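Local structure of niemann-Pick type C2 protein (Camponotus japonicus, 3WEA) at residues Ser8-Phe13 and Glu120-Val125; Ile36-Lys41 and Val95-Glu100; Val48-Ala53 and Ile73-Asp78; Lys54-Leu59 and Glu109-Phe114. The protein probably binds a small hydrophobic ligand, such as a lipid, between the two sheets of its beta-sandwich ML domain. All coordinates share one frame; numbering follows the deposited sequence.

Interactions 2 and 4 are antiparallel strand pairs, one in each sheet of the sandwich. In both, backbone hydrogen bonds set the register, and one face carries side chains toward the opposite sheet, where V38 meets W112 and M40 meets F114. Interactions 1 and 3 lie farther from the centre of the chain and depend more on loops: interaction 1 joins strands of different sheets, and interaction 3 ties a disulfide-braced loop to the start of strand 52-59, which interaction 4 also uses. Instead of a regular ladder, bridging waters that reach loop backbone supply part of their polar chemistry. F114 of interaction 4 links them inward, packing on V51 and A53 and bonding to the bulge of interaction 1.

Interaction 1: residues Ser8-Phe13 and Glu120-Val125; sequences SEVGKF and EKITCV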
# COMPACT_ATOMS: atom_id res chain seq x y z
N SER A 8 4.17 12.17 2.66
CA SER A 8 3.62 11.71 3.94
C SER A 8 4.20 12.46 5.15
O SER A 8 5.39 12.36 5.45
CB SER A 8 3.84 10.19 4.10
OG SER A 8 5.22 9.91 3.98
N GLU A 9 3.35 13.18 5.88
CA GLU A 9 3.84 14.13 6.89
C GLU A 9 4.29 13.53 8.24
O GLU A 9 5.12 14.14 8.93
CB GLU A 9 2.85 15.30 7.09
CG GLU A 9 1.47 14.90 7.59
CD GLU A 9 0.54 16.08 7.87
OE1 GLU A 9 1.00 17.13 8.37
OE2 GLU A 9 -0.66 15.95 7.58
N VAL A 10 3.79 12.35 8.59
CA VAL A 10 4.09 11.70 9.87
C VAL A 10 4.75 10.31 9.75
O VAL A 10 4.62 9.46 10.65
CB VAL A 10 2.84 11.62 10.78
CG1 VAL A 10 2.54 12.96 11.45
CG2 VAL A 10 1.62 11.11 10.02
N GLY A 11 5.50 10.10 8.67
CA GLY A 11 6.16 8.81 8.48
C GLY A 11 6.88 8.72 7.15
O GLY A 11 6.86 9.68 6.33
N LYS A 12 7.56 7.58 6.96
CA LYS A 12 8.22 7.23 5.68
C LYS A 12 8.21 5.74 5.54
O LYS A 12 7.95 5.02 6.53
CB LYS A 12 9.66 7.71 5.66
CG LYS A 12 10.37 7.23 6.91
CD LYS A 12 11.83 7.64 6.88
CE LYS A 12 12.45 7.39 8.22
NZ LYS A 12 13.93 7.56 8.11
N PHE A 13 8.51 5.28 4.31
CA PHE A 13 8.69 3.86 3.98
C PHE A 13 10.06 3.67 3.36
O PHE A 13 10.56 4.57 2.67
CB PHE A 13 7.58 3.30 3.05
CG PHE A 13 7.57 3.87 1.62
CD1 PHE A 13 8.32 3.28 0.60
CD2 PHE A 13 6.78 4.99 1.29
CE1 PHE A 13 8.32 3.82 -0.70
CE2 PHE A 13 6.76 5.49 -0.01
CZ PHE A 13 7.53 4.90 -1.00
N GLU A 120 -3.65 12.08 9.10
CA GLU A 120 -2.35 12.46 8.52
C GLU A 120 -1.64 11.24 7.91
O GLU A 120 -1.60 10.16 8.51
CB GLU A 120 -1.44 13.07 9.59
CG GLU A 120 -2.06 14.30 10.26
CD GLU A 120 -1.41 14.67 11.58
OE1 GLU A 120 -0.90 13.77 12.29
OE2 GLU A 120 -1.43 15.87 11.90
N LYS A 121 -1.04 11.45 6.74
CA LYS A 121 -0.40 10.37 5.99
C LYS A 121 0.91 9.94 6.69
O LYS A 121 1.81 10.76 6.91
CB LYS A 121 -0.15 10.78 4.55
CG LYS A 121 -1.41 10.80 3.65
CD LYS A 121 -1.08 11.16 2.20
CE LYS A 121 -0.51 12.56 2.03
NZ LYS A 121 0.06 12.74 0.65
N ILE A 122 0.98 8.67 7.07
CA ILE A 122 2.22 8.02 7.56
C ILE A 122 3.08 7.59 6.35
O ILE A 122 4.31 7.71 6.36
CB ILE A 122 1.90 6.75 8.40
CG1 ILE A 122 1.01 7.07 9.63
CG2 ILE A 122 3.18 6.12 8.96
CD1 ILE A 122 0.34 5.83 10.20
N THR A 123 2.43 7.03 5.35
CA THR A 123 3.10 6.59 4.11
C THR A 123 2.19 6.85 2.94
O THR A 123 0.96 6.81 3.11
CB THR A 123 3.41 5.06 4.13
OG1 THR A 123 2.20 4.34 4.21
CG2 THR A 123 4.27 4.65 5.35
N CYS A 124 2.77 7.08 1.76
CA CYS A 124 2.05 7.27 0.51
C CYS A 124 2.98 6.79 -0.57
O CYS A 124 4.06 7.38 -0.80
CB CYS A 124 1.80 8.75 0.22
SG CYS A 124 0.57 8.97 -1.13
N VAL A 125 2.59 5.71 -1.23
CA VAL A 125 3.41 5.20 -2.34
C VAL A 125 2.56 5.09 -3.59
O VAL A 125 1.38 4.78 -3.50
CB VAL A 125 4.07 3.85 -2.02
CG1 VAL A 125 3.02 2.80 -1.71
CG2 VAL A 125 4.95 3.37 -3.18
O HOH W 1 5.67 8.17 2.05
O HOH W 2 -1.04 14.15 5.42
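F13 and V125 meet where edge strand 11-18 of one sheet of the ML-domain beta sandwich passes strand 121-131 of the other. With CG of F13 between its backbone N and carbonyl carbon (chi1 67°), the ring is directed at V125; the side chains cross at about a right angle, CZ of F13 3.7 Å from CG2 of V125. CE2 of F13 lies 3.4 Å from O of C124, at the ring edge, where weakly positive hydrogens suit a carbonyl. V10 and E120 cross nearly perpendicularly: CG1 of V10 touches OE1 of E120 (3.6 Å), while CG2 of V10 lies 4.1 Å from CG1 of I122, an apolar contact suiting a buried valine. A nearly straight 3.0 Å bond joins N of V10 to O of K121. I122 and T123, both facing F114, form a classic beta bulge. Near the surface E9 crosses E120 squarely, its OE2 3.4 Å from CG of E120, and a water links that oxygen to N of K121. A second water accepts from N of C124 and donates to OG of S8, which gives its hydrogen to O of G11, 2.9 Å away, the donor above the carbonyl plane (52° out).

Interaction 2: residues Ile36-Lys41 and Val95-Glu100; sequences IHVSMK and VTFFVE
F97 holds CG between its backbone N and carbonyl carbon (chi1 72°), which lays the ring over CB of I36, a CH-pi contact 4.2 Å from the F97 ring centroid and 23° off the normal. I36 sets CG1 anti to its own carbonyl carbon and runs on extended, which carries CD1 of I36 to 3.6 Å from CZ of F97, where it also touches V99. At the ring edge, in plane, CG2 of V38 lies 3.7 Å from CE1 of F97. A flat aromatic thus fits between two branched aliphatics, meeting one with its face and the other with its rim. With F97 replaced by alanine, CB and CD1 of I36 are likely to lose their aromatic cover, and a gap would open beside CG2 of V38.

Four backbone hydrogen bonds join I36 to F97 and V38 to V95 as hydrogen-bonded pairs of an antiparallel sheet. Between them lies the non-hydrogen-bonded pair H37 and T96, whose side chains run side by side on the exposed face. There ND1 of H37 makes only a weak bond to OG1 of T96, 3.2 Å away. The two faces therefore differ in kind: polar groups suit the solvent side, while I36, V38, V95 and F97 make an apolar surface turned inward, where V38 meets W112, consistent with the hydrophobic interior of ML proteins.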
# COMPACT_ATOMS: atom_id res chain seq x y z
N ILE A 36 -1.46 -12.34 -4.63
CA ILE A 36 -0.32 -11.41 -4.62
C ILE A 36 0.03 -11.12 -3.17
O ILE A 36 -0.86 -10.82 -2.38
CB ILE A 36 -0.65 -10.10 -5.36
CG1 ILE A 36 -1.23 -10.39 -6.75
CG2 ILE A 36 0.59 -9.22 -5.50
CD1 ILE A 36 -1.82 -9.18 -7.41
N HIS A 37 1.31 -11.23 -2.85
CA HIS A 37 1.83 -10.90 -1.54
C HIS A 37 2.52 -9.55 -1.60
O HIS A 37 3.34 -9.30 -2.50
CB HIS A 37 2.82 -11.96 -1.05
CG HIS A 37 2.30 -13.36 -1.16
ND1 HIS A 37 0.97 -13.68 -0.99
CD2 HIS A 37 2.93 -14.52 -1.44
CE1 HIS A 37 0.80 -14.97 -1.16
NE2 HIS A 37 1.97 -15.51 -1.44
N VAL A 38 2.15 -8.69 -0.66
CA VAL A 38 2.74 -7.35 -0.50
C VAL A 38 3.37 -7.17 0.88
O VAL A 38 2.80 -7.59 1.91
CB VAL A 38 1.70 -6.23 -0.72
CG1 VAL A 38 2.33 -4.86 -0.42
CG2 VAL A 38 1.18 -6.27 -2.15
N SER A 39 4.56 -6.58 0.88
CA SER A 39 5.32 -6.24 2.09
C SER A 39 5.73 -4.77 2.01
O SER A 39 6.17 -4.31 0.95
CB SER A 39 6.57 -7.09 2.17
OG SER A 39 7.43 -6.56 3.14
N MET A 40 5.57 -4.05 3.12
CA MET A 40 6.03 -2.66 3.21
C MET A 40 6.73 -2.41 4.55
O MET A 40 6.13 -2.64 5.63
CB MET A 40 4.84 -1.66 3.06
CG MET A 40 5.30 -0.21 3.30
SD MET A 40 4.06 1.05 3.00
CE MET A 40 2.93 0.62 4.31
N LYS A 41 8.01 -2.05 4.48
CA LYS A 41 8.74 -1.69 5.68
C LYS A 41 8.59 -0.19 5.84
O LYS A 41 8.92 0.55 4.93
CB LYS A 41 10.22 -2.05 5.51
CG LYS A 41 10.45 -3.54 5.60
CD LYS A 41 11.84 -3.90 5.16
CE LYS A 41 11.90 -5.39 4.83
NZ LYS A 41 13.34 -5.74 4.91
N VAL A 95 0.37 -8.09 3.56
CA VAL A 95 -0.99 -8.35 3.10
C VAL A 95 -0.95 -9.30 1.91
O VAL A 95 -0.07 -9.19 1.04
CB VAL A 95 -1.74 -7.03 2.81
CG1 VAL A 95 -1.10 -6.25 1.65
CG2 VAL A 95 -3.24 -7.25 2.59
N THR A 96 -1.87 -10.26 1.89
CA THR A 96 -2.13 -11.04 0.69
C THR A 96 -3.45 -10.58 0.11
O THR A 96 -4.44 -10.45 0.82
CB THR A 96 -2.21 -12.54 0.98
OG1 THR A 96 -0.95 -12.98 1.47
CG2 THR A 96 -2.52 -13.34 -0.29
N PHE A 97 -3.46 -10.31 -1.19
CA PHE A 97 -4.73 -10.09 -1.87
C PHE A 97 -4.86 -10.92 -3.14
O PHE A 97 -3.92 -11.58 -3.59
CB PHE A 97 -5.03 -8.59 -2.08
CG PHE A 97 -4.18 -7.92 -3.12
CD1 PHE A 97 -2.87 -7.54 -2.84
CD2 PHE A 97 -4.71 -7.60 -4.37
CE1 PHE A 97 -2.10 -6.89 -3.79
CE2 PHE A 97 -3.94 -6.95 -5.33
CZ PHE A 97 -2.63 -6.60 -5.04
N PHE A 98 -6.06 -10.89 -3.71
CA PHE A 98 -6.43 -11.75 -4.80
C PHE A 98 -7.19 -10.85 -5.73
O PHE A 98 -8.21 -10.28 -5.34
CB PHE A 98 -7.33 -12.86 -4.26
CG PHE A 98 -7.83 -13.82 -5.30
CD1 PHE A 98 -7.07 -14.94 -5.66
CD2 PHE A 98 -9.07 -13.63 -5.91
CE1 PHE A 98 -7.54 -15.83 -6.62
CE2 PHE A 98 -9.54 -14.52 -6.87
CZ PHE A 98 -8.77 -15.62 -7.22
N VAL A 99 -6.68 -10.69 -6.94
CA VAL A 99 -7.34 -9.85 -7.93
C VAL A 99 -8.46 -10.67 -8.58
O VAL A 99 -8.21 -11.75 -9.14
CB VAL A 99 -6.36 -9.29 -8.97
CG1 VAL A 99 -7.09 -8.51 -10.04
CG2 VAL A 99 -5.34 -8.40 -8.28
N GLU A 100 -9.68 -10.15 -8.50
CA GLU A 100 -10.85 -10.86 -9.01
C GLU A 100 -10.88 -10.92 -10.53
O GLU A 100 -10.43 -9.98 -11.20
CB GLU A 100 -12.15 -10.24 -8.47
CG GLU A 100 -13.41 -11.04 -8.78
CD GLU A 100 -13.28 -12.51 -8.41
OE1 GLU A 100 -13.42 -12.84 -7.22
OE2 GLU A 100 -13.03 -13.33 -9.33

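Interaction 3: residues Val48-Ala53 and Ile73-Asp78; sequences VKNVEA and ICKDPD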
# COMPACT_ATOMS: atom_id res chain seq x y z
N VAL A 48 1.80 6.57 16.75
CA VAL A 48 0.51 6.47 16.04
C VAL A 48 -0.42 5.58 16.86
O VAL A 48 -0.05 4.44 17.23
CB VAL A 48 0.72 5.85 14.64
CG1 VAL A 48 -0.60 5.41 14.02
CG2 VAL A 48 1.48 6.82 13.74
N LYS A 49 -1.64 6.07 17.12
CA LYS A 49 -2.61 5.31 17.92
C LYS A 49 -3.47 4.31 17.11
O LYS A 49 -3.88 3.26 17.63
CB LYS A 49 -3.54 6.27 18.70
CG LYS A 49 -2.97 6.83 19.99
CD LYS A 49 -4.02 6.75 21.11
CE LYS A 49 -4.01 5.39 21.81
NZ LYS A 49 -5.39 4.85 22.06
N ASN A 50 -3.76 4.65 15.86
CA ASN A 50 -4.53 3.78 14.97
C ASN A 50 -4.11 4.03 13.51
O ASN A 50 -3.82 5.16 13.17
CB ASN A 50 -6.02 4.05 15.14
CG ASN A 50 -6.89 2.94 14.57
OD1 ASN A 50 -6.60 1.75 14.70
ND2 ASN A 50 -8.00 3.33 13.93
N VAL A 51 -4.07 2.98 12.68
CA VAL A 51 -3.78 3.12 11.24
C VAL A 51 -5.00 2.83 10.33
O VAL A 51 -5.63 1.77 10.44
CB VAL A 51 -2.60 2.25 10.77
CG1 VAL A 51 -2.22 2.62 9.33
CG2 VAL A 51 -1.39 2.48 11.67
N GLU A 52 -5.33 3.76 9.45
CA GLU A 52 -6.31 3.50 8.39
C GLU A 52 -5.64 3.50 7.00
O GLU A 52 -5.05 4.51 6.58
CB GLU A 52 -7.43 4.55 8.43
CG GLU A 52 -8.21 4.55 9.74
CD GLU A 52 -9.44 5.45 9.73
OE1 GLU A 52 -10.24 5.38 8.77
OE2 GLU A 52 -9.61 6.23 10.69
N ALA A 53 -5.74 2.36 6.31
CA ALA A 53 -5.21 2.22 4.95
C ALA A 53 -6.24 2.67 3.91
O ALA A 53 -7.44 2.57 4.14
CB ALA A 53 -4.79 0.78 4.68
N ILE A 73 -5.52 -1.63 9.74
CA ILE A 73 -4.51 -2.68 9.70
C ILE A 73 -4.00 -3.13 11.09
O ILE A 73 -3.54 -4.25 11.24
CB ILE A 73 -3.36 -2.31 8.71
CG1 ILE A 73 -2.64 -1.05 9.14
CG2 ILE A 73 -3.90 -2.04 7.32
CD1 ILE A 73 -1.43 -1.30 9.99
N CYS A 74 -4.10 -2.25 12.10
CA CYS A 74 -3.70 -2.60 13.47
C CYS A 74 -4.65 -3.59 14.13
O CYS A 74 -4.29 -4.23 15.11
CB CYS A 74 -3.58 -1.34 14.36
SG CYS A 74 -1.99 -0.49 14.20
N LYS A 75 -5.87 -3.70 13.60
CA LYS A 75 -6.92 -4.58 14.14
C LYS A 75 -7.16 -5.84 13.30
O LYS A 75 -8.11 -6.60 13.54
CB LYS A 75 -8.23 -3.80 14.28
CG LYS A 75 -8.24 -2.85 15.47
CD LYS A 75 -9.37 -1.85 15.34
CE LYS A 75 -9.14 -0.63 16.22
NZ LYS A 75 -10.19 0.39 15.93
N ASP A 76 -6.30 -6.05 12.31
CA ASP A 76 -6.35 -7.19 11.41
C ASP A 76 -5.21 -8.12 11.80
O ASP A 76 -4.06 -7.71 11.74
CB ASP A 76 -6.22 -6.67 9.96
CG ASP A 76 -5.72 -7.72 8.97
OD1 ASP A 76 -5.81 -8.94 9.22
OD2 ASP A 76 -5.21 -7.30 7.92
N PRO A 77 -5.52 -9.37 12.22
CA PRO A 77 -4.48 -10.27 12.74
C PRO A 77 -3.39 -10.66 11.74
O PRO A 77 -2.28 -11.01 12.16
CB PRO A 77 -5.28 -11.53 13.13
CG PRO A 77 -6.46 -11.50 12.22
CD PRO A 77 -6.83 -10.05 12.16
N ASP A 78 -3.69 -10.60 10.45
CA ASP A 78 -2.72 -10.99 9.42
C ASP A 78 -1.78 -9.87 8.98
O ASP A 78 -0.91 -10.08 8.13
CB ASP A 78 -3.45 -11.52 8.18
CG ASP A 78 -4.38 -12.66 8.51
OD1 ASP A 78 -3.94 -13.61 9.19
OD2 ASP A 78 -5.56 -12.60 8.09
O HOH W 3 -5.88 -0.08 12.69
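V51 packs against I73 through plain apolar contact, the two side chains crossing at a slant. The CG1 branch of I73 does the touching, 3.7 Å from CB of V51, because chi1 of 62° tucks it between the backbone N and the carbonyl carbon of its own residue. The other branch, CG2 of I73, reaches CB of A53 at 4.0 Å. The isoleucine thus grips two residues with two arms, and on A53 a methyl is enough to meet the second. CG2 of V51 also lies 3.9 Å from SG of C74, whose sulfur is joined by a disulfide to C83. A serine in place of I73 would probably lose the CG1 contact with V51 and the CG2 contact with A53, opening a gap between the loop and the strand.

This is loop packing at one end of the ML-domain beta sandwich: a loop braced internally by the C74-C83 disulfide is held against the entry to strand 52-59. V51 and A53 also touch F114 of the neighbouring strand, so the patch runs on into the core.

The polar contacts are indirect. One water donates to OD1 of N50 (2.8 Å) and to O of V51, and accepts from N of C74 (2.9 Å), bridging the loop and the segment before the strand with three bonds. On the outside K75 runs extended and crosses N50 at about a right angle, its CE 3.8 Å from OD1 of N50. Its ammonium group finds a salt bridge with E72, whose OE1 also takes a weak bond from ND2 of N50.

Interaction 4: residues Lys54-Leu59 and Glu109-Phe114; sequences KAFGVL and EIMWEF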
# COMPACT_ATOMS: atom_id res chain seq x y z
N LYS A 54 -5.75 3.20 2.80
CA LYS A 54 -6.57 3.66 1.67
C LYS A 54 -5.86 3.24 0.38
O LYS A 54 -4.64 3.43 0.24
CB LYS A 54 -6.69 5.18 1.69
CG LYS A 54 -7.17 5.80 3.01
CD LYS A 54 -8.61 6.25 2.91
CE LYS A 54 -8.70 7.58 2.19
NZ LYS A 54 -9.70 7.54 1.08
N ALA A 55 -6.60 2.67 -0.56
CA ALA A 55 -6.02 2.38 -1.87
C ALA A 55 -6.71 3.17 -2.97
O ALA A 55 -7.93 3.48 -2.87
CB ALA A 55 -6.00 0.88 -2.17
N PHE A 56 -5.94 3.52 -4.01
CA PHE A 56 -6.44 4.33 -5.10
C PHE A 56 -5.97 3.78 -6.44
O PHE A 56 -4.82 3.37 -6.61
CB PHE A 56 -5.98 5.80 -4.97
CG PHE A 56 -6.49 6.49 -3.72
CD1 PHE A 56 -5.76 6.44 -2.54
CD2 PHE A 56 -7.68 7.20 -3.74
CE1 PHE A 56 -6.22 7.08 -1.39
CE2 PHE A 56 -8.14 7.84 -2.59
CZ PHE A 56 -7.41 7.78 -1.41
N GLY A 57 -6.90 3.73 -7.40
CA GLY A 57 -6.52 3.59 -8.79
C GLY A 57 -6.35 4.98 -9.37
O GLY A 57 -7.13 5.89 -9.07
N VAL A 58 -5.30 5.16 -10.17
CA VAL A 58 -5.11 6.41 -10.88
C VAL A 58 -5.26 6.16 -12.38
O VAL A 58 -4.37 5.61 -13.04
CB VAL A 58 -3.78 7.13 -10.53
CG1 VAL A 58 -3.83 8.58 -10.98
CG2 VAL A 58 -3.50 7.06 -9.03
N LEU A 59 -6.44 6.52 -12.88
CA LEU A 59 -6.76 6.43 -14.29
C LEU A 59 -6.95 7.85 -14.78
O LEU A 59 -7.76 8.59 -14.24
CB LEU A 59 -8.04 5.61 -14.48
CG LEU A 59 -7.84 4.11 -14.27
CD1 LEU A 59 -8.82 3.55 -13.25
CD2 LEU A 59 -7.91 3.37 -15.60
N GLU A 109 -1.94 3.60 -12.50
CA GLU A 109 -1.07 3.79 -11.35
C GLU A 109 -1.85 3.44 -10.11
O GLU A 109 -3.04 3.74 -10.01
CB GLU A 109 -0.60 5.23 -11.28
CG GLU A 109 0.57 5.53 -12.18
CD GLU A 109 1.04 6.95 -11.96
OE1 GLU A 109 0.27 7.86 -12.29
OE2 GLU A 109 2.16 7.14 -11.44
N ILE A 110 -1.18 2.77 -9.18
CA ILE A 110 -1.79 2.35 -7.94
C ILE A 110 -1.18 3.17 -6.82
O ILE A 110 0.05 3.29 -6.73
CB ILE A 110 -1.60 0.84 -7.67
CG1 ILE A 110 -2.49 -0.00 -8.61
CG2 ILE A 110 -1.90 0.50 -6.22
CD1 ILE A 110 -2.15 -1.48 -8.61
N MET A 111 -2.04 3.73 -5.97
CA MET A 111 -1.63 4.46 -4.78
C MET A 111 -2.18 3.78 -3.52
O MET A 111 -3.36 3.39 -3.46
CB MET A 111 -2.09 5.92 -4.89
CG MET A 111 -1.47 6.88 -3.89
SD MET A 111 -2.19 8.54 -3.94
CE MET A 111 -2.31 8.86 -5.70
N TRP A 112 -1.29 3.62 -2.53
CA TRP A 112 -1.59 3.08 -1.20
C TRP A 112 -1.18 4.11 -0.15
O TRP A 112 -0.05 4.60 -0.19
CB TRP A 112 -0.80 1.78 -0.92
CG TRP A 112 -1.08 0.66 -1.85
CD1 TRP A 112 -2.27 0.39 -2.49
CD2 TRP A 112 -0.18 -0.40 -2.23
NE1 TRP A 112 -2.16 -0.76 -3.23
CE2 TRP A 112 -0.89 -1.26 -3.11
CE3 TRP A 112 1.16 -0.70 -1.92
CZ2 TRP A 112 -0.31 -2.39 -3.69
CZ3 TRP A 112 1.74 -1.84 -2.50
CH2 TRP A 112 1.00 -2.67 -3.37
N GLU A 113 -2.08 4.44 0.77
CA GLU A 113 -1.77 5.38 1.86
C GLU A 113 -2.01 4.73 3.21
O GLU A 113 -2.99 4.03 3.36
CB GLU A 113 -2.70 6.60 1.82
CG GLU A 113 -2.57 7.54 0.65
CD GLU A 113 -3.65 8.61 0.67
OE1 GLU A 113 -4.56 8.55 1.54
OE2 GLU A 113 -3.60 9.51 -0.20
N PHE A 114 -1.14 4.99 4.18
CA PHE A 114 -1.43 4.71 5.58
C PHE A 114 -1.65 6.03 6.29
O PHE A 114 -0.84 6.97 6.20
CB PHE A 114 -0.30 3.95 6.28
CG PHE A 114 -0.31 2.46 6.07
CD1 PHE A 114 -1.25 1.84 5.24
CD2 PHE A 114 0.61 1.67 6.75
CE1 PHE A 114 -1.23 0.46 5.07
CE2 PHE A 114 0.63 0.29 6.59
CZ PHE A 114 -0.29 -0.32 5.74
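M111 and F56 face each other as a hydrogen-bonded pair in an antiparallel ladder, and the methionine can be followed outward atom by atom. Its CB lies 3.9 Å from CB of F56. CG of M111, anti to the backbone N, meets O of V125 on the next strand, 3.6 Å away. SD stands beside the F56 ring, 5.2 Å from its centroid and 41° off the normal, a Met-aromatic contact made obliquely. A bend at chi3 (-44°) then carries CE of M111 to CG2 of V58, at 4.0 Å. A flexible, unbranched thioether suits this place, since it touches an aromatic and a valine in turn.

The F56 ring has another neighbour in E113. CE1 of F56 is 3.6 Å from CD of E113, with ring and carboxylate planes 55° apart. The carboxylate itself is paired with R115, its OE1 in a salt bridge to NE, which probably offsets the charge of this buried group. On the opposite face of the ladder CB of A55 rests against the edge of the W112 ring, 3.8 Å from CD1 of W112; its small methyl suits that bulky neighbour. Six backbone bonds, two each for K54 with E113, F56 with M111 and V58 with E109, fix the register.

No helix takes part: strand 121-131 flanks 107-115, strand 62-66 flanks 52-59, and W112 and F114 point across the sandwich to V38 and M40 of strand 35-44.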